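Local coordinates for mirolysin (Tannerella forsythia, PDB 6R7V), which probably cleaves peptide bonds as a zinc-dependent metallopeptidase of the pappalysin family, and is held here as a latent zymogen by a cysteine switch, at residues 6-11 with 167-172; 178-183 with 210-215; 205-210 with 215-220; 13-16 with 21-24; 133-138 with 153-158. The protein carries 1 engineered substitution. All blocks are in the same frame, centred on the assembly; numbering follows the deposited sequence.

Interaction 1: residues 6-11 with 167-172. With ZN (zinc ion), chain D.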
# COMPACT_ATOMS: atom_id res chain seq x y z
N CYS A 6 7.48 5.27 -6.98
CA CYS A 6 6.74 5.30 -5.73
C CYS A 6 7.21 6.45 -4.89
O CYS A 6 8.42 6.68 -4.80
CB CYS A 6 6.91 3.96 -5.01
SG CYS A 6 6.12 3.88 -3.39
N GLY A 7 6.28 7.15 -4.25
CA GLY A 7 6.67 8.28 -3.41
C GLY A 7 6.86 7.91 -1.95
O GLY A 7 6.92 8.81 -1.11
N SER A 8 6.95 6.59 -1.62
CA SER A 8 7.09 6.17 -0.23
C SER A 8 8.39 5.45 0.07
O SER A 8 8.40 4.44 0.76
CB SER A 8 5.91 5.31 0.17
OG SER A 8 4.71 6.05 0.07
N GLU A 9 9.50 6.02 -0.37
CA GLU A 9 10.81 5.48 -0.03
C GLU A 9 11.20 5.99 1.36
O GLU A 9 10.90 7.13 1.70
CB GLU A 9 11.85 5.90 -1.08
CG GLU A 9 11.62 5.28 -2.45
CD GLU A 9 12.51 5.70 -3.61
OE1 GLU A 9 12.33 5.15 -4.72
OE2 GLU A 9 13.38 6.58 -3.41
N LEU A 10 11.94 5.17 2.12
CA LEU A 10 12.46 5.55 3.43
C LEU A 10 13.95 5.28 3.48
O LEU A 10 14.40 4.27 4.03
CB LEU A 10 11.75 4.83 4.59
CG LEU A 10 10.27 5.19 4.83
CD1 LEU A 10 9.68 4.30 5.94
CD2 LEU A 10 10.09 6.67 5.23
N ASN A 11 14.73 6.19 2.87
CA ASN A 11 16.18 6.09 2.87
C ASN A 11 16.67 6.61 4.20
O ASN A 11 16.75 7.82 4.40
CB ASN A 11 16.75 6.85 1.67
CG ASN A 11 18.24 6.70 1.55
OD1 ASN A 11 18.96 6.62 2.56
ND2 ASN A 11 18.74 6.64 0.32
N ALA A 167 1.92 6.37 -0.50
CA ALA A 167 1.15 6.09 0.70
C ALA A 167 1.68 6.89 1.84
O ALA A 167 2.86 7.25 1.86
CB ALA A 167 1.27 4.61 1.04
N GLN A 168 0.86 7.05 2.88
CA GLN A 168 1.32 7.65 4.11
C GLN A 168 1.54 6.50 5.11
O GLN A 168 0.68 5.65 5.27
CB GLN A 168 0.32 8.70 4.64
CG GLN A 168 0.92 9.44 5.83
CD GLN A 168 0.05 10.58 6.28
OE1 GLN A 168 0.00 11.62 5.64
NE2 GLN A 168 -0.63 10.41 7.39
N PHE A 169 2.69 6.49 5.80
CA PHE A 169 3.01 5.41 6.73
C PHE A 169 2.31 5.58 8.08
O PHE A 169 2.07 6.72 8.50
CB PHE A 169 4.52 5.39 6.98
CG PHE A 169 5.34 4.86 5.83
CD1 PHE A 169 6.00 5.74 4.97
CD2 PHE A 169 5.45 3.50 5.60
CE1 PHE A 169 6.71 5.25 3.87
CE2 PHE A 169 6.20 3.02 4.52
CZ PHE A 169 6.84 3.89 3.67
N PRO A 170 2.09 4.47 8.83
CA PRO A 170 1.42 4.57 10.13
C PRO A 170 2.12 5.45 11.16
O PRO A 170 1.43 6.03 12.01
CB PRO A 170 1.40 3.13 10.64
CG PRO A 170 1.43 2.29 9.40
CD PRO A 170 2.24 3.05 8.41
N PHE A 171 3.47 5.59 11.10
CA PHE A 171 4.14 6.43 12.09
C PHE A 171 3.74 7.91 11.95
O PHE A 171 4.01 8.71 12.86
CB PHE A 171 5.69 6.29 12.05
CG PHE A 171 6.38 7.13 10.99
CD1 PHE A 171 6.51 6.67 9.68
CD2 PHE A 171 6.87 8.40 11.29
CE1 PHE A 171 7.14 7.45 8.70
CE2 PHE A 171 7.45 9.20 10.29
CZ PHE A 171 7.57 8.71 9.00
N GLU A 172 3.16 8.28 10.81
CA GLU A 172 2.73 9.65 10.52
C GLU A 172 1.26 9.87 10.91
O GLU A 172 0.80 11.01 10.80
CB GLU A 172 2.88 9.96 9.00
CG GLU A 172 4.12 9.39 8.30
CD GLU A 172 4.36 9.80 6.86
OE1 GLU A 172 4.31 8.95 5.93
OE2 GLU A 172 4.64 11.00 6.66
ZN ZN D . 6.71 1.89 -2.60

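Interaction 2: residues 178-183 with 210-215. With ZN (zinc ion), chain D.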
# COMPACT_ATOMS: atom_id res chain seq x y z
N ASN A 178 -5.36 13.63 8.79
CA ASN A 178 -6.24 13.94 7.66
C ASN A 178 -5.63 13.62 6.29
O ASN A 178 -6.36 13.68 5.28
CB ASN A 178 -6.69 15.41 7.69
CG ASN A 178 -7.03 15.97 9.05
OD1 ASN A 178 -7.96 15.52 9.72
ND2 ASN A 178 -6.30 17.00 9.47
N THR A 179 -4.35 13.22 6.22
CA THR A 179 -3.74 12.84 4.92
C THR A 179 -3.37 11.35 4.91
O THR A 179 -2.78 10.87 3.93
CB THR A 179 -2.53 13.73 4.63
OG1 THR A 179 -1.64 13.74 5.75
CG2 THR A 179 -2.92 15.12 4.25
N ASP A 180 -3.84 10.59 5.92
CA ASP A 180 -3.59 9.17 5.95
C ASP A 180 -4.36 8.46 4.83
O ASP A 180 -5.51 8.82 4.53
CB ASP A 180 -3.95 8.56 7.32
CG ASP A 180 -3.63 7.08 7.39
OD1 ASP A 180 -2.47 6.70 7.11
OD2 ASP A 180 -4.55 6.30 7.65
N GLY A 181 -3.70 7.53 4.15
CA GLY A 181 -4.31 6.82 3.04
C GLY A 181 -3.33 6.64 1.91
O GLY A 181 -2.10 6.73 2.12
N VAL A 182 -3.88 6.33 0.71
CA VAL A 182 -3.03 6.05 -0.44
C VAL A 182 -3.55 6.74 -1.68
O VAL A 182 -4.76 7.03 -1.79
CB VAL A 182 -2.78 4.53 -0.71
CG1 VAL A 182 -2.25 3.81 0.53
CG2 VAL A 182 -4.03 3.84 -1.25
N VAL A 183 -2.62 7.11 -2.57
CA VAL A 183 -2.94 7.83 -3.81
C VAL A 183 -2.40 7.00 -4.96
O VAL A 183 -1.21 6.60 -4.93
CB VAL A 183 -2.32 9.25 -3.82
CG1 VAL A 183 -2.74 10.01 -5.07
CG2 VAL A 183 -2.73 10.06 -2.58
N GLY A 210 0.40 -1.93 1.14
CA GLY A 210 1.45 -2.52 1.96
C GLY A 210 2.15 -1.43 2.77
O GLY A 210 2.35 -1.60 3.96
N HIS A 211 2.54 -0.28 2.13
CA HIS A 211 3.14 0.83 2.92
C HIS A 211 2.17 1.41 3.97
O HIS A 211 2.60 1.72 5.09
CB HIS A 211 3.55 1.98 2.01
CG HIS A 211 4.66 1.70 1.04
ND1 HIS A 211 5.90 1.23 1.44
CD2 HIS A 211 4.72 1.96 -0.29
CE1 HIS A 211 6.67 1.22 0.35
NE2 HIS A 211 6.01 1.67 -0.69
N TRP A 212 0.89 1.56 3.61
CA TRP A 212 -0.09 2.07 4.58
C TRP A 212 -0.22 1.10 5.79
O TRP A 212 -0.61 1.54 6.90
CB TRP A 212 -1.41 2.23 3.82
CG TRP A 212 -2.55 2.75 4.63
CD1 TRP A 212 -2.77 4.05 5.02
CD2 TRP A 212 -3.66 1.99 5.09
NE1 TRP A 212 -3.93 4.12 5.74
CE2 TRP A 212 -4.48 2.87 5.83
CE3 TRP A 212 -4.02 0.65 4.98
CZ2 TRP A 212 -5.68 2.44 6.43
CZ3 TRP A 212 -5.19 0.22 5.58
CH2 TRP A 212 -5.99 1.10 6.32
N LEU A 213 0.14 -0.19 5.58
CA LEU A 213 0.18 -1.22 6.60
C LEU A 213 1.62 -1.50 7.09
O LEU A 213 1.93 -2.58 7.62
CB LEU A 213 -0.52 -2.50 6.11
CG LEU A 213 -2.03 -2.34 5.88
CD1 LEU A 213 -2.61 -3.59 5.27
CD2 LEU A 213 -2.77 -1.94 7.20
N ASP A 214 2.47 -0.48 7.00
CA ASP A 214 3.78 -0.40 7.64
C ASP A 214 4.92 -1.11 6.91
O ASP A 214 6.05 -1.17 7.45
CB ASP A 214 3.73 -0.92 9.11
CG ASP A 214 4.51 -0.08 10.08
OD1 ASP A 214 4.77 1.07 9.76
OD2 ASP A 214 4.88 -0.61 11.16
N LEU A 215 4.69 -1.61 5.70
CA LEU A 215 5.79 -2.28 5.00
C LEU A 215 6.67 -1.29 4.27
O LEU A 215 6.17 -0.27 3.75
CB LEU A 215 5.26 -3.30 3.98
CG LEU A 215 4.38 -4.41 4.54
CD1 LEU A 215 4.05 -5.41 3.45
CD2 LEU A 215 5.03 -5.11 5.74
ZN ZN D . 6.71 1.89 -2.60

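Interaction 3: residues 205-210 with 215-220. Engineered in segment 205-210: Ala208 (natural residue Glu). With ZN (zinc ion), chain D; CA (calcium ion), chain B.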
# COMPACT_ATOMS: atom_id res chain seq x y z
N ALA A 205 -1.65 -0.51 -6.28
CA ALA A 205 -2.37 -0.32 -5.01
C ALA A 205 -2.01 -1.39 -3.99
O ALA A 205 -1.97 -1.07 -2.82
CB ALA A 205 -3.88 -0.29 -5.25
N THR A 206 -1.76 -2.66 -4.41
CA THR A 206 -1.34 -3.66 -3.42
C THR A 206 -0.07 -3.19 -2.72
O THR A 206 0.02 -3.24 -1.48
CB THR A 206 -1.09 -5.01 -4.11
OG1 THR A 206 -2.36 -5.43 -4.62
CG2 THR A 206 -0.61 -6.09 -3.13
N HIS A 207 0.89 -2.69 -3.52
CA HIS A 207 2.16 -2.19 -3.01
C HIS A 207 1.93 -0.98 -2.06
O HIS A 207 2.50 -0.94 -0.96
CB HIS A 207 3.01 -1.81 -4.23
CG HIS A 207 4.31 -1.15 -3.93
ND1 HIS A 207 5.51 -1.83 -4.09
CD2 HIS A 207 4.57 0.13 -3.57
CE1 HIS A 207 6.45 -0.94 -3.81
NE2 HIS A 207 5.92 0.24 -3.47
N ALA A 208 1.10 -0.01 -2.49
CA ALA A 208 0.85 1.20 -1.68
C ALA A 208 0.15 0.84 -0.40
O ALA A 208 0.47 1.41 0.65
CB ALA A 208 0.01 2.19 -2.46
N VAL A 209 -0.85 -0.06 -0.47
CA VAL A 209 -1.57 -0.47 0.75
C VAL A 209 -0.57 -1.19 1.70
O VAL A 209 -0.67 -1.01 2.92
CB VAL A 209 -2.84 -1.31 0.41
CG1 VAL A 209 -3.48 -1.92 1.66
CG2 VAL A 209 -3.86 -0.45 -0.34
N GLY A 210 0.40 -1.93 1.14
CA GLY A 210 1.45 -2.52 1.96
C GLY A 210 2.15 -1.43 2.77
O GLY A 210 2.35 -1.60 3.96
N LEU A 215 4.69 -1.61 5.70
CA LEU A 215 5.79 -2.28 5.00
C LEU A 215 6.67 -1.29 4.27
O LEU A 215 6.17 -0.27 3.75
CB LEU A 215 5.26 -3.30 3.98
CG LEU A 215 4.38 -4.41 4.54
CD1 LEU A 215 4.05 -5.41 3.45
CD2 LEU A 215 5.03 -5.11 5.74
N ARG A 216 7.94 -1.66 4.14
CA ARG A 216 8.93 -0.88 3.41
C ARG A 216 9.36 -1.60 2.15
O ARG A 216 9.27 -2.83 2.04
CB ARG A 216 10.17 -0.70 4.28
CG ARG A 216 9.90 0.09 5.53
CD ARG A 216 11.21 0.44 6.17
NE ARG A 216 11.01 0.98 7.51
CZ ARG A 216 11.99 1.48 8.24
NH1 ARG A 216 13.22 1.57 7.75
NH2 ARG A 216 11.75 1.92 9.47
N HIS A 217 9.98 -0.84 1.25
CA HIS A 217 10.60 -1.45 0.08
C HIS A 217 11.55 -2.55 0.49
O HIS A 217 12.35 -2.37 1.41
CB HIS A 217 11.33 -0.40 -0.71
CG HIS A 217 10.39 0.54 -1.38
ND1 HIS A 217 10.73 1.85 -1.59
CD2 HIS A 217 9.13 0.34 -1.83
CE1 HIS A 217 9.69 2.40 -2.20
NE2 HIS A 217 8.69 1.55 -2.32
N ILE A 218 11.47 -3.68 -0.22
CA ILE A 218 12.18 -4.89 0.19
C ILE A 218 13.72 -4.72 0.18
O ILE A 218 14.42 -5.37 0.95
CB ILE A 218 11.73 -6.06 -0.70
CG1 ILE A 218 12.26 -7.40 -0.19
CG2 ILE A 218 12.11 -5.83 -2.19
CD1 ILE A 218 11.53 -8.60 -0.79
N TRP A 219 14.23 -3.84 -0.69
CA TRP A 219 15.68 -3.64 -0.77
C TRP A 219 16.22 -2.61 0.24
O TRP A 219 17.44 -2.39 0.28
CB TRP A 219 16.10 -3.24 -2.19
CG TRP A 219 15.68 -1.87 -2.58
CD1 TRP A 219 16.41 -0.73 -2.49
CD2 TRP A 219 14.40 -1.48 -3.09
NE1 TRP A 219 15.66 0.35 -2.89
CE2 TRP A 219 14.42 -0.08 -3.28
CE3 TRP A 219 13.24 -2.19 -3.46
CZ2 TRP A 219 13.32 0.63 -3.78
CZ3 TRP A 219 12.15 -1.49 -3.94
CH2 TRP A 219 12.21 -0.09 -4.12
N GLY A 220 15.36 -2.00 1.05
CA GLY A 220 15.84 -1.12 2.12
C GLY A 220 16.11 0.34 1.79
O GLY A 220 16.63 1.05 2.64
ZN ZN D . 6.71 1.89 -2.60
CA CA B . 19.69 -2.73 -0.01
O HOH W 1 19.65 -3.97 2.02

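Interaction 4: residues 13-16 with 21-24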
# COMPACT_ATOMS: atom_id res chain seq x y z
N GLU A 13 19.55 6.60 5.84
CA GLU A 13 20.78 7.40 5.82
C GLU A 13 20.46 8.85 5.46
O GLU A 13 20.96 9.78 6.10
CB GLU A 13 21.79 6.80 4.81
CG GLU A 13 23.09 7.58 4.63
CD GLU A 13 24.09 7.10 3.60
OE1 GLU A 13 24.79 7.97 3.02
OE2 GLU A 13 24.21 5.87 3.37
N GLN A 14 19.64 9.04 4.41
CA GLN A 14 19.25 10.38 3.95
C GLN A 14 18.35 11.06 4.95
O GLN A 14 18.55 12.24 5.21
CB GLN A 14 18.54 10.30 2.58
CG GLN A 14 18.25 11.67 1.94
CD GLN A 14 17.72 11.51 0.54
OE1 GLN A 14 18.07 10.56 -0.18
NE2 GLN A 14 16.87 12.42 0.10
N ILE A 15 17.36 10.34 5.51
CA ILE A 15 16.42 10.93 6.47
C ILE A 15 17.15 11.37 7.74
O ILE A 15 16.85 12.44 8.27
CB ILE A 15 15.27 9.93 6.76
CG1 ILE A 15 14.40 9.80 5.50
CG2 ILE A 15 14.45 10.35 7.99
CD1 ILE A 15 13.34 8.67 5.58
N ARG A 16 18.16 10.59 8.20
CA ARG A 16 18.95 10.93 9.38
C ARG A 16 19.53 12.34 9.26
O ARG A 16 19.55 13.06 10.25
CB ARG A 16 20.07 9.90 9.56
CG ARG A 16 20.69 9.89 10.95
CD ARG A 16 21.87 8.94 10.98
NE ARG A 16 22.21 8.57 12.36
CZ ARG A 16 23.08 7.62 12.68
NH1 ARG A 16 23.31 7.34 13.96
NH2 ARG A 16 23.71 6.93 11.74
N LEU A 21 13.84 15.00 12.77
CA LEU A 21 12.65 14.69 13.58
C LEU A 21 11.97 13.41 13.05
O LEU A 21 11.57 12.55 13.83
CB LEU A 21 11.65 15.87 13.62
CG LEU A 21 10.25 15.62 14.27
CD1 LEU A 21 10.35 15.16 15.74
CD2 LEU A 21 9.37 16.85 14.17
N LYS A 22 11.89 13.27 11.72
CA LYS A 22 11.30 12.08 11.11
C LYS A 22 12.14 10.83 11.42
O LYS A 22 11.58 9.77 11.74
CB LYS A 22 11.16 12.29 9.60
CG LYS A 22 10.41 11.17 8.90
CD LYS A 22 10.15 11.55 7.44
CE LYS A 22 9.64 10.41 6.61
NZ LYS A 22 9.27 10.86 5.23
N TYR A 23 13.48 10.97 11.40
CA TYR A 23 14.39 9.87 11.72
C TYR A 23 14.13 9.38 13.15
O TYR A 23 14.06 8.17 13.38
CB TYR A 23 15.86 10.34 11.57
CG TYR A 23 16.85 9.24 11.88
CD1 TYR A 23 17.11 8.23 10.95
CD2 TYR A 23 17.46 9.15 13.13
CE1 TYR A 23 18.00 7.20 11.24
CE2 TYR A 23 18.34 8.11 13.43
CZ TYR A 23 18.60 7.13 12.48
OH TYR A 23 19.48 6.12 12.79
N GLN A 24 14.01 10.32 14.11
CA GLN A 24 13.73 9.98 15.50
C GLN A 24 12.39 9.24 15.59
O GLN A 24 12.32 8.20 16.26
CB GLN A 24 13.74 11.23 16.40
CG GLN A 24 13.44 10.97 17.87
CD GLN A 24 14.56 10.22 18.56
OE1 GLN A 24 15.69 10.70 18.68
NE2 GLN A 24 14.26 9.02 19.01

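Interaction 5: residues 133-138 with 153-158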
# COMPACT_ATOMS: atom_id res chain seq x y z
N ASP A 133 0.32 17.18 -1.37
CA ASP A 133 -0.82 16.34 -0.93
C ASP A 133 -2.14 17.02 -1.33
O ASP A 133 -3.18 16.85 -0.68
CB ASP A 133 -0.78 16.09 0.61
CG ASP A 133 -0.41 14.69 1.03
OD1 ASP A 133 -0.47 13.77 0.18
OD2 ASP A 133 -0.06 14.51 2.21
N ASN A 134 -2.10 17.81 -2.41
CA ASN A 134 -3.27 18.58 -2.80
C ASN A 134 -4.49 17.72 -3.22
O ASN A 134 -5.62 18.21 -3.14
CB ASN A 134 -2.95 19.64 -3.88
CG ASN A 134 -2.16 19.21 -5.11
OD1 ASN A 134 -1.50 18.16 -5.15
ND2 ASN A 134 -2.19 20.05 -6.15
N VAL A 135 -4.27 16.44 -3.60
CA VAL A 135 -5.44 15.62 -3.98
C VAL A 135 -6.33 15.33 -2.75
O VAL A 135 -7.50 14.95 -2.89
CB VAL A 135 -4.99 14.30 -4.70
CG1 VAL A 135 -4.45 13.28 -3.70
CG2 VAL A 135 -6.14 13.68 -5.50
N LYS A 136 -5.76 15.50 -1.54
CA LYS A 136 -6.44 15.13 -0.31
C LYS A 136 -7.18 16.29 0.32
O LYS A 136 -7.73 16.14 1.41
CB LYS A 136 -5.41 14.57 0.69
CG LYS A 136 -4.65 13.39 0.13
CD LYS A 136 -3.66 12.85 1.15
CE LYS A 136 -2.92 11.65 0.58
NZ LYS A 136 -1.72 11.29 1.40
N PHE A 137 -7.27 17.42 -0.39
CA PHE A 137 -7.93 18.60 0.14
C PHE A 137 -8.87 19.22 -0.86
O PHE A 137 -8.44 19.68 -1.93
CB PHE A 137 -6.90 19.63 0.58
CG PHE A 137 -6.09 19.13 1.74
CD1 PHE A 137 -4.75 18.77 1.57
CD2 PHE A 137 -6.66 18.99 3.01
CE1 PHE A 137 -4.00 18.29 2.65
CE2 PHE A 137 -5.91 18.50 4.08
CZ PHE A 137 -4.58 18.18 3.90
N SER A 138 -10.15 19.28 -0.51
CA SER A 138 -11.16 19.91 -1.35
C SER A 138 -10.78 21.36 -1.72
O SER A 138 -10.98 21.76 -2.87
CB SER A 138 -12.50 19.92 -0.63
OG SER A 138 -12.95 18.59 -0.40
N ASN A 153 -8.86 5.61 2.83
CA ASN A 153 -9.09 6.52 1.72
C ASN A 153 -8.09 6.27 0.61
O ASN A 153 -6.87 6.31 0.86
CB ASN A 153 -8.93 7.96 2.18
CG ASN A 153 -10.01 8.44 3.09
OD1 ASN A 153 -10.95 9.14 2.68
ND2 ASN A 153 -9.93 8.07 4.35
N ILE A 154 -8.59 5.97 -0.60
CA ILE A 154 -7.77 5.75 -1.77
C ILE A 154 -8.11 6.81 -2.78
O ILE A 154 -9.25 6.80 -3.29
CB ILE A 154 -7.96 4.36 -2.39
CG1 ILE A 154 -7.72 3.22 -1.37
CG2 ILE A 154 -7.04 4.25 -3.61
CD1 ILE A 154 -7.94 1.77 -2.00
N TRP A 155 -7.19 7.75 -3.05
CA TRP A 155 -7.44 8.79 -4.03
C TRP A 155 -6.90 8.32 -5.36
O TRP A 155 -5.81 7.72 -5.39
CB TRP A 155 -6.76 10.10 -3.62
CG TRP A 155 -7.40 10.80 -2.48
CD1 TRP A 155 -8.28 11.85 -2.56
CD2 TRP A 155 -7.08 10.66 -1.08
NE1 TRP A 155 -8.60 12.31 -1.30
CE2 TRP A 155 -7.90 11.57 -0.37
CE3 TRP A 155 -6.23 9.80 -0.35
CZ2 TRP A 155 -7.82 11.70 1.02
CZ3 TRP A 155 -6.19 9.90 1.03
CH2 TRP A 155 -6.94 10.87 1.70
N VAL A 156 -7.66 8.54 -6.45
CA VAL A 156 -7.24 8.18 -7.80
C VAL A 156 -7.19 9.44 -8.62
O VAL A 156 -8.19 10.18 -8.64
CB VAL A 156 -8.21 7.15 -8.40
CG1 VAL A 156 -7.80 6.76 -9.82
CG2 VAL A 156 -8.31 5.91 -7.50
N CYS A 157 -6.03 9.77 -9.19
CA CYS A 157 -5.88 11.04 -9.88
C CYS A 157 -4.73 10.98 -10.87
O CYS A 157 -4.00 9.97 -10.93
CB CYS A 157 -5.62 12.14 -8.84
SG CYS A 157 -4.02 12.00 -8.02
N ASN A 158 -4.50 12.10 -11.56
CA ASN A 158 -3.33 12.21 -12.43
C ASN A 158 -2.11 12.64 -11.61
O ASN A 158 -2.06 13.78 -11.16
CB ASN A 158 -3.59 13.21 -13.53
CG ASN A 158 -2.41 13.35 -14.44
OD1 ASN A 158 -1.66 12.38 -14.66
ND2 ASN A 158 -2.20 14.56 -14.98

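Interaction 1: residues 6-11 with 167-172
Ser8 and Ala167 bring their CA atoms to 6.0 Å where the irregular pro-segment 6-11 passes the end of strand 165-167 and the loop after it. This is the cysteine switch of the zymogen: Cys6 occupies a zinc position beside three catalytic-domain histidines, and the residues that follow it are bedded on the loop. Ser8 OG, turned anti to its own carbonyl carbon (chi1 -61°), donates to Ala167 O at 2.8 Å, in the carbonyl plane and on a lone pair. Phe169 is then flanked twice. Leu10 comes from the opposite direction and lays CD1 over one face, 3.8 Å from the ring centroid, while Ser8 O lies at the edge, in the ring plane, 3.3 Å from Phe169 CZ. Another partner of the ring is His211 of the zinc site. The loop is braced by its own carboxylate, since Glu172 OE1 accepts from Phe169 N at 2.9 Å on its anti side, tilted a little from the carboxylate plane, while Phe171 reaches toward helix 20-32. Further along, Asn11 caps the next helix through Gln14 N. The sulfur itself has two holds: Cys6 SG binds zinc at 2.2 Å and accepts a hydrogen bond from Ser8 N at 3.3 Å.

Interaction 2: residues 178-183 with 210-215
Trp212, the last helical residue of helix 203-212, carries most of this buried contact, with Asp180, just before strand 182-185, and Val182 in it, as its chief partners. The CA atoms of Trp212 and Gly181 are 6.5 Å apart. With CG anti to the backbone N (chi1 -179°), the indole reaches toward Asp180 and Gly181, and NE1 donates to Asp180 OD2 at 3.0 Å. The bond is somewhat bent, and the N-H comes in from above the carboxylate plane although ring and carboxylate are turned only 24° apart. OD2 is shared: it also forms a salt bridge with Arg297, which makes a cation-pi contact with Trp212 and bonds its carbonyl. A buried carboxylate with such a partner is likely to be ionised. On the pyrrole side Gly181 N approaches Trp212 CD1 to 3.7 Å. Val182 meets the root of the same side chain, its CG1 3.7 Å from Trp212 CB, the two side chains crossing near a right angle. Beyond Trp212 the helix ends in a Schellman motif: Leu215 N returns to Gly210 O, and Asp214, at positive phi, binds His211 O through its backbone N. The turn places Leu215 O to accept from His211 ND1 at 2.8 Å, which fixes the rotation of a ring whose NE2 binds zinc at 2.0 Å. A zinc-binding helix that ends in a sharp turn leading to a third histidine, packed on a sheet strand, is characteristic of metzincin catalytic domains.

Interaction 3: residues 205-210 with 215-220
His207 and His217 meet at the zinc, one of two close points of the contact. Each ligates the metal through NE2 at 2.0 Å. His207 NE2 and His217 NE2 come within 3.3 Å of each other without a hydrogen bond, since both lone pairs are spent on the ion. The rings meet rim to rim with planes 36° apart, so neither covers the other's face; His207 CE1 lies 3.6 Å from His217 CD2. Their far nitrogens are held from behind: His207 ND1 bonds Tyr266 O, and His217 ND1 bonds Asp221 OD1, second-shell links that fix both rings in rotation. His211 and Cys6 complete the tetrahedral set. Spaced four and then six residues apart on a helix and the loop after it, the three histidines form the extended zinc-binding motif of metzincins; Ala208, next to the first, is an engineered replacement of the natural Glu. The other close point is Leu215 folded back on Gly210, with Leu215 CB 3.4 Å from Gly210 O. The rest of 215-220 is the loose side: Arg216 points away from the helix. Beyond His217 the type I turn 217-220 puts Trp219 over one imidazole face, its CH2 3.3 Å above the plane. Trp219 stops short of the helix segment; its carbonyl O binds a calcium ion at 2.3 Å, whose shell includes a water as well as Asp222 and Gln238.

Interaction 4: residues 13-16 with 21-24
Tyr23 OH lies over one face of the Arg16 guanidinium, toward its rim, 3.7 Å from Arg16 NE. No hydrogen bond crosses this contact, which rests on a CH-pi contact and apolar touch. The two side chains run side by side and point the same way. Both start with CG anti to the backbone N (chi1 -163° in Arg16), and the arginine chain stays extended from CG to NE, so its methylenes travel along the phenol instead of turning off it. Arg16 CG sits above the middle of the ring, 3.6 Å from the centroid, to make the CH-pi contact; Arg16 CB adds to the same face, 3.7 Å from Tyr23 CD1. The guanidinium follows at the hydroxyl end, its plane only 22° from the ring's. The arginine lies on the exposed side of the contact. Ile15 faces inward: its CG2 reaches Tyr23 N at 3.6 Å and Tyr23 CB at 3.8 Å, and stands 4.1 Å from Lys22 CB. Ile15 thus meets the base of the tyrosine and Arg16 its ring. The contact packs helices 12-18 and 20-32 against each other across the short link between them, at the edge of the molecule, where Ile15 and Lys22 both pack on Leu10, and Lys22 continues to Phe171 in the loop between strands 165-167 and 182-185.

Interaction 5: residues 133-138 with 153-158
Lys136 lays its aliphatic chain over one face of the Trp155 indole, with CG 3.6 Å from the centroid of the six-membered ring and 6° off its normal, a CH-pi contact. The chain is extended beyond CG and crosses the ring system near a right angle, with CB and CG over CZ2 and Lys136 CE 3.7 Å from Trp155 CZ3. Val135, one residue earlier in the same 3-10 turn, works the other end of the indole: CG1 touches Trp155 CB at 3.9 Å, and its carbonyl O lies obliquely 3.2 Å from Trp155 CD1. That oxygen is also near NE1, but the angle is too poor for a hydrogen bond; the indole N-H goes to Asn143 O instead. Val135 CG2, anti to the backbone N, points at Cys157 and meets its SG at 3.7 Å. Trp155 and Cys157 thus turn the same face of strand 152-157 toward the loop 133-138, which covers the mixed sheet of the catalytic domain away from the metal. The ring of His52 from strand 45-55 also meets Trp155. Past the indole, Lys136 NZ forms a salt bridge with Asp133 OD1 at 3.0 Å and bonds Thr179 O. The buried lysine therefore acts as two pieces: methylenes that make CH-pi contact with an aromatic face, and an ammonium, probably protonated, that pairs with Asp133 in its own loop.

In the fold
Interactions 1, 2 and 3 converge on one zinc ion, supplying Cys6, His211, and His207 with His217; their centres lie 7 to 10 Å apart. Interactions 2 and 3 share Gly210 and Leu215, so the helix end that packs on strand 182-185 also delivers the third histidine. Phe169 CE2 of interaction 1 lies 3.4 Å from Leu215 O, joining the pro-segment to that turn. Interaction 4 extends the pro-segment outward, Leu10 CD2 resting 3.8 Å from Ile15 CD1. Interaction 5, about 13 Å from interaction 2 between centres, joins it through neighbouring strands and a link from Lys136 NZ to Thr179 O at 2.8 Å.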